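PDB 1ID2: amicyanin from Paracoccus versutus, which probably carries electrons by cycling a single type I blue copper ion between its oxidised and reduced states. Local coordinates for residues M29-T33 against D90-T94; G41-V47 against Q77-F83. All blocks are in the same frame, centred on the assembly; numbering follows the deposited sequence.

In the fold
Contact 2 pairs two neighbouring strands, 43-48 and 77-83, inside the five-stranded sheet, whereas contact 1 bridges from short edge strand 30-31 of that sheet to strand 87-92 of the three-stranded sheet facing it. Contact 1 is small and buried, made by side chains and one water close to the copper; contact 2 is larger and partly buried, held by backbone hydrogen bonds, with one face turned to the interior. They meet in the core, where Tyr91 OH and Trp46 NE1, 3.2 Å apart, probably share a hydrogen bond and Tyr31 CD1 packs 3.9 Å from Trp46 CD1. A short connection after strand 77-83 crosses from the sheet of contact 2 to the strand that brings Tyr91 to contact 1.

Contact 1: residues M29-T33 against D90-T94; sequences MKYLT and DYFCT. With CU (copper (II) ion), chain D.
No backbone hydrogen bond joins residues 29-33 to 90-94: the nearest CA atoms, those of Tyr31 and Phe92, are 9.2 Å apart, and side chains span the gap. Lys30 and Tyr31 are extended, and the chain then bends through Leu32 (phi/psi -81/-19). The second segment enters as strand, extended through Asp90 and Tyr91, and its CA-to-CB bonds alternate: toward the first segment at Tyr91, away at Phe92, toward again at Cys93. Tyr91 (chi1 56°, p) sets the edge of its ring against a face of Tyr31, itself in the m rotamer; the centroids are 4.7 Å apart and the planes meet at 77°, a T-shaped stack with Tyr91 CE1 3.4 Å from Tyr31 CZ. At its far end, Tyr91 OH donates to a water at 2.6 Å, which in turn donates to Thr33 O, also at 2.6 Å. Phe92, although its CA-to-CB bond points away, has its backbone C 3.5 Å from Tyr31 OH. Cys93 (chi1 175°, t) places its CB 3.4 Å from Tyr31 OH, and its SG binds the copper at 2.0 Å. His54 and His96 are further ligands, and Met99 completes the type I site. Asn55, next to the ligand His54, accepts hydrogen bonds from Thr94 N through its side chain and from Tyr31 OH through its backbone O. The chemistry is thus mostly aromatic and apolar beside the copper-bound thiolate, with the polar ends of the two tyrosines met by a water and by Asn55 O.

Contact 2: residues G41-V47 against Q77-F83; sequences GETVYWV and QAYAITF
The ring of Tyr45 lies over the methyl of Ala80 in a CH-pi contact, Ala80 CB being 3.8 Å from the ring centroid and 3.6 Å from Tyr45 CE2. Strand segments 43-47 and 77-83 run antiparallel, with 158° between their directions and their axes approaching to 4.5 Å. Val44-Ile81 and Trp46-Tyr79 are hydrogen-bonded pairs, with Val44 N to Ile81 O at 2.9 Å, Ile81 N to Val44 O at 3.2 Å, and both Trp46 N to Tyr79 O and Tyr79 N to Trp46 O at 2.8 Å. Thr43-Thr82, Tyr45-Ala80 and Val47-Ala78 are the non-hydrogen-bonded pairs; Thr43 OG1 and Thr82 OG1 hydrogen-bond at 2.6 Å. Beyond them Phe83 N reaches Glu42 O at 3.0 Å, and Gly41 N reaches Phe83 O at 2.6 Å. On the opposite face Trp46 (m) brings CZ3 to 3.9 Å from Ile81 CG1 and CH2 to 4.2 Å from Phe83 CE1. Val44, Trp46 and Phe83 pack on Val103 of the facing sheet, as expected of a cupredoxin beta sandwich.

Contact 1: residues M29-T33 against D90-T94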
loop_
_atom_site.group_PDB
_atom_site.type_symbol
_atom_site.label_atom_id
_atom_site.label_comp_id
_atom_site.label_asym_id
_atom_site.label_seq_id
_atom_site.Cartn_x
_atom_site.Cartn_y
_atom_site.Cartn_z
ATOM N N MET A 29 1.020 -14.883 -1.505
ATOM C CA MET A 29 -0.343 -14.405 -1.409
ATOM C C MET A 29 -0.654 -13.773 -0.059
ATOM O O MET A 29 -1.816 -13.742 0.347
ATOM C CB MET A 29 -1.330 -15.544 -1.693
ATOM C CG MET A 29 -1.053 -16.297 -2.978
ATOM S SD MET A 29 -1.222 -15.345 -4.464
ATOM C CE MET A 29 -2.985 -15.436 -4.793
ATOM N N LYS A 30 0.355 -13.179 0.576
ATOM C CA LYS A 30 0.191 -12.507 1.874
ATOM C C LYS A 30 0.894 -11.161 1.818
ATOM O O LYS A 30 1.976 -11.048 1.248
ATOM C CB LYS A 30 0.872 -13.302 2.993
ATOM C CG LYS A 30 0.167 -14.553 3.462
ATOM C CD LYS A 30 1.146 -15.498 4.166
ATOM C CE LYS A 30 1.651 -14.939 5.490
ATOM N NZ LYS A 30 2.724 -15.790 6.087
ATOM N N TYR A 31 0.353 -10.191 2.538
ATOM C CA TYR A 31 1.112 -9.012 2.917
ATOM C C TYR A 31 1.863 -9.451 4.131
ATOM O O TYR A 31 1.245 -9.885 5.102
ATOM C CB TYR A 31 0.184 -7.867 3.324
ATOM C CG TYR A 31 -0.629 -7.361 2.188
ATOM C CD1 TYR A 31 -0.025 -6.689 1.118
ATOM C CD2 TYR A 31 -1.996 -7.581 2.149
ATOM C CE1 TYR A 31 -0.773 -6.237 0.039
ATOM C CE2 TYR A 31 -2.750 -7.144 1.074
ATOM C CZ TYR A 31 -2.150 -6.470 0.030
ATOM O OH TYR A 31 -2.960 -5.971 -0.970
ATOM N N LEU A 32 3.170 -9.225 4.140
ATOM C CA LEU A 32 4.007 -9.840 5.154
ATOM C C LEU A 32 3.969 -9.077 6.469
ATOM O O LEU A 32 4.229 -9.642 7.524
ATOM C CB LEU A 32 5.446 -9.992 4.648
ATOM C CG LEU A 32 5.638 -11.003 3.506
ATOM C CD1 LEU A 32 7.125 -11.333 3.371
ATOM C CD2 LEU A 32 4.821 -12.265 3.757
ATOM N N THR A 33 3.551 -7.819 6.422
ATOM C CA THR A 33 3.374 -7.057 7.639
ATOM C C THR A 33 1.944 -6.568 7.613
ATOM O O THR A 33 1.645 -5.546 7.002
ATOM C CB THR A 33 4.315 -5.835 7.700
ATOM O OG1 THR A 33 5.646 -6.215 7.328
ATOM C CG2 THR A 33 4.326 -5.266 9.091
ATOM N N ASP A 90 -7.737 0.074 6.230
ATOM C CA ASP A 90 -7.699 -1.292 5.715
ATOM C C ASP A 90 -7.495 -1.249 4.223
ATOM O O ASP A 90 -8.237 -0.555 3.529
ATOM C CB ASP A 90 -9.035 -2.003 5.940
ATOM C CG ASP A 90 -9.489 -1.940 7.356
ATOM O OD1 ASP A 90 -10.469 -1.194 7.630
ATOM O OD2 ASP A 90 -8.858 -2.658 8.169
ATOM N N TYR A 91 -6.674 -2.158 3.712
ATOM C CA TYR A 91 -6.590 -2.331 2.274
ATOM C C TYR A 91 -6.681 -3.812 1.989
ATOM O O TYR A 91 -6.571 -4.637 2.897
ATOM C CB TYR A 91 -5.283 -1.750 1.714
ATOM C CG TYR A 91 -4.035 -2.319 2.346
ATOM C CD1 TYR A 91 -3.370 -3.397 1.771
ATOM C CD2 TYR A 91 -3.546 -1.809 3.551
ATOM C CE1 TYR A 91 -2.270 -3.965 2.385
ATOM C CE2 TYR A 91 -2.444 -2.369 4.167
ATOM C CZ TYR A 91 -1.817 -3.458 3.572
ATOM O OH TYR A 91 -0.700 -3.998 4.152
ATOM N N PHE A 92 -6.848 -4.127 0.714
ATOM C CA PHE A 92 -6.929 -5.488 0.251
ATOM C C PHE A 92 -6.395 -5.470 -1.178
ATOM O O PHE A 92 -6.098 -4.405 -1.730
ATOM C CB PHE A 92 -8.398 -5.980 0.298
ATOM C CG PHE A 92 -9.340 -5.148 -0.531
ATOM C CD1 PHE A 92 -9.794 -3.922 -0.062
ATOM C CD2 PHE A 92 -9.668 -5.524 -1.829
ATOM C CE1 PHE A 92 -10.534 -3.081 -0.873
ATOM C CE2 PHE A 92 -10.419 -4.677 -2.649
ATOM C CZ PHE A 92 -10.847 -3.439 -2.157
ATOM N N CYS A 93 -6.210 -6.651 -1.750
ATOM C CA CYS A 93 -5.683 -6.777 -3.091
ATOM C C CYS A 93 -6.868 -7.071 -3.967
ATOM O O CYS A 93 -7.685 -7.916 -3.636
ATOM C CB CYS A 93 -4.662 -7.920 -3.146
ATOM S SG CYS A 93 -4.078 -8.210 -4.793
ATOM N N THR A 94 -7.054 -6.249 -4.984
ATOM C CA THR A 94 -8.288 -6.212 -5.745
ATOM C C THR A 94 -8.697 -7.570 -6.313
ATOM O O THR A 94 -9.838 -7.984 -6.164
ATOM C CB THR A 94 -8.177 -5.175 -6.889
ATOM O OG1 THR A 94 -8.061 -3.868 -6.323
ATOM C CG2 THR A 94 -9.403 -5.223 -7.797
HETATM CU CU CU D . -3.022 -9.953 -4.660
HETATM O O HOH W 1 0.116 -3.426 6.585
#

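Contact 2: residues G41-V47 against Q77-F83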
loop_
_atom_site.group_PDB
_atom_site.type_symbol
_atom_site.label_atom_id
_atom_site.label_comp_id
_atom_site.label_asym_id
_atom_site.label_seq_id
_atom_site.Cartn_x
_atom_site.Cartn_y
_atom_site.Cartn_z
ATOM N N GLY A 41 1.825 11.959 7.512
ATOM C CA GLY A 41 2.936 12.458 6.734
ATOM C C GLY A 41 3.967 11.424 6.304
ATOM O O GLY A 41 4.704 11.684 5.354
ATOM N N GLU A 42 4.037 10.263 6.959
ATOM C CA GLU A 42 4.918 9.188 6.471
ATOM C C GLU A 42 4.365 8.421 5.265
ATOM O O GLU A 42 3.153 8.395 5.018
ATOM C CB GLU A 42 5.253 8.193 7.582
ATOM C CG GLU A 42 6.217 8.720 8.643
ATOM C CD GLU A 42 6.685 7.633 9.600
ATOM O OE1 GLU A 42 6.236 7.609 10.770
ATOM O OE2 GLU A 42 7.512 6.797 9.178
ATOM N N THR A 43 5.277 7.841 4.491
ATOM C CA THR A 43 4.941 7.063 3.299
ATOM C C THR A 43 5.204 5.583 3.600
ATOM O O THR A 43 6.095 5.270 4.396
ATOM C CB THR A 43 5.803 7.536 2.069
ATOM O OG1 THR A 43 5.588 8.940 1.840
ATOM C CG2 THR A 43 5.435 6.765 0.793
ATOM N N VAL A 44 4.301 4.710 3.149
ATOM C CA VAL A 44 4.512 3.264 3.249
ATOM C C VAL A 44 4.775 2.779 1.843
ATOM O O VAL A 44 4.091 3.185 0.937
ATOM C CB VAL A 44 3.268 2.507 3.771
ATOM C CG1 VAL A 44 3.605 1.054 3.991
ATOM C CG2 VAL A 44 2.765 3.123 5.054
ATOM N N TYR A 45 5.751 1.894 1.671
ATOM C CA TYR A 45 5.958 1.230 0.393
ATOM C C TYR A 45 5.578 -0.230 0.514
ATOM O O TYR A 45 5.728 -0.829 1.576
ATOM C CB TYR A 45 7.425 1.327 -0.036
ATOM C CG TYR A 45 7.873 2.725 -0.421
ATOM C CD1 TYR A 45 8.105 3.700 0.548
ATOM C CD2 TYR A 45 8.131 3.048 -1.739
ATOM C CE1 TYR A 45 8.571 4.958 0.200
ATOM C CE2 TYR A 45 8.631 4.291 -2.092
ATOM C CZ TYR A 45 8.841 5.239 -1.127
ATOM O OH TYR A 45 9.332 6.472 -1.496
ATOM N N TRP A 46 4.975 -0.753 -0.544
ATOM C CA TRP A 46 4.701 -2.173 -0.674
ATOM C C TRP A 46 5.617 -2.644 -1.771
ATOM O O TRP A 46 5.870 -1.895 -2.701
ATOM C CB TRP A 46 3.252 -2.413 -1.099
ATOM C CG TRP A 46 2.276 -2.236 0.011
ATOM C CD1 TRP A 46 1.796 -3.204 0.841
ATOM C CD2 TRP A 46 1.696 -0.994 0.449
ATOM N NE1 TRP A 46 0.973 -2.643 1.778
ATOM C CE2 TRP A 46 0.897 -1.298 1.564
ATOM C CE3 TRP A 46 1.773 0.327 -0.006
ATOM C CZ2 TRP A 46 0.173 -0.299 2.239
ATOM C CZ3 TRP A 46 1.057 1.305 0.666
ATOM C CH2 TRP A 46 0.267 0.987 1.773
ATOM N N VAL A 47 6.209 -3.819 -1.597
ATOM C CA VAL A 47 7.088 -4.402 -2.619
ATOM C C VAL A 47 6.658 -5.847 -2.873
ATOM O O VAL A 47 6.589 -6.672 -1.964
ATOM C CB VAL A 47 8.585 -4.402 -2.174
ATOM C CG1 VAL A 47 9.450 -5.050 -3.246
ATOM C CG2 VAL A 47 9.066 -2.979 -1.907
ATOM N N GLN A 77 8.372 -4.889 -8.157
ATOM C CA GLN A 77 7.939 -3.518 -8.210
ATOM C C GLN A 77 7.494 -3.106 -6.832
ATOM O O GLN A 77 7.372 -3.937 -5.919
ATOM C CB GLN A 77 6.840 -3.367 -9.247
ATOM C CG GLN A 77 7.395 -3.638 -10.608
ATOM C CD GLN A 77 6.437 -3.309 -11.712
ATOM O OE1 GLN A 77 5.268 -3.699 -11.682
ATOM N NE2 GLN A 77 6.942 -2.648 -12.739
ATOM N N ALA A 78 7.477 -1.802 -6.625
ATOM C CA ALA A 78 7.115 -1.262 -5.344
ATOM C C ALA A 78 6.030 -0.194 -5.561
ATOM O O ALA A 78 5.771 0.210 -6.694
ATOM C CB ALA A 78 8.352 -0.692 -4.677
ATOM N N TYR A 79 5.329 0.184 -4.497
ATOM C CA TYR A 79 4.257 1.170 -4.604
ATOM C C TYR A 79 4.144 1.959 -3.307
ATOM O O TYR A 79 4.326 1.401 -2.222
ATOM C CB TYR A 79 2.942 0.463 -4.927
ATOM C CG TYR A 79 1.816 1.382 -5.335
ATOM C CD1 TYR A 79 0.852 1.755 -4.409
ATOM C CD2 TYR A 79 1.675 1.820 -6.651
ATOM C CE1 TYR A 79 -0.218 2.524 -4.764
ATOM C CE2 TYR A 79 0.585 2.603 -7.020
ATOM C CZ TYR A 79 -0.359 2.939 -6.058
ATOM O OH TYR A 79 -1.482 3.667 -6.357
ATOM N N ALA A 80 3.955 3.273 -3.431
ATOM C CA ALA A 80 4.017 4.181 -2.289
ATOM C C ALA A 80 2.723 4.945 -2.112
ATOM O O ALA A 80 2.127 5.422 -3.081
ATOM C CB ALA A 80 5.161 5.166 -2.458
ATOM N N ILE A 81 2.323 5.078 -0.857
ATOM C CA ILE A 81 1.195 5.896 -0.477
ATOM C C ILE A 81 1.634 6.674 0.747
ATOM O O ILE A 81 2.159 6.088 1.717
ATOM C CB ILE A 81 -0.070 5.048 -0.119
ATOM C CG1 ILE A 81 -0.515 4.217 -1.313
ATOM C CG2 ILE A 81 -1.215 5.974 0.272
ATOM C CD1 ILE A 81 -1.768 3.394 -1.071
ATOM N N THR A 82 1.427 7.990 0.695
ATOM C CA THR A 82 1.658 8.865 1.832
ATOM C C THR A 82 0.350 9.102 2.585
ATOM O O THR A 82 -0.637 9.526 1.995
ATOM C CB THR A 82 2.238 10.189 1.352
ATOM O OG1 THR A 82 3.475 9.925 0.677
ATOM C CG2 THR A 82 2.470 11.139 2.517
ATOM N N PHE A 83 0.368 8.852 3.893
ATOM C CA PHE A 83 -0.831 8.926 4.721
ATOM C C PHE A 83 -0.793 10.210 5.517
ATOM O O PHE A 83 0.040 10.378 6.398
ATOM C CB PHE A 83 -0.913 7.731 5.682
ATOM C CG PHE A 83 -1.332 6.457 5.018
ATOM C CD1 PHE A 83 -0.395 5.628 4.422
ATOM C CD2 PHE A 83 -2.669 6.115 4.930
ATOM C CE1 PHE A 83 -0.800 4.485 3.742
ATOM C CE2 PHE A 83 -3.081 4.967 4.255
ATOM C CZ PHE A 83 -2.152 4.159 3.661
#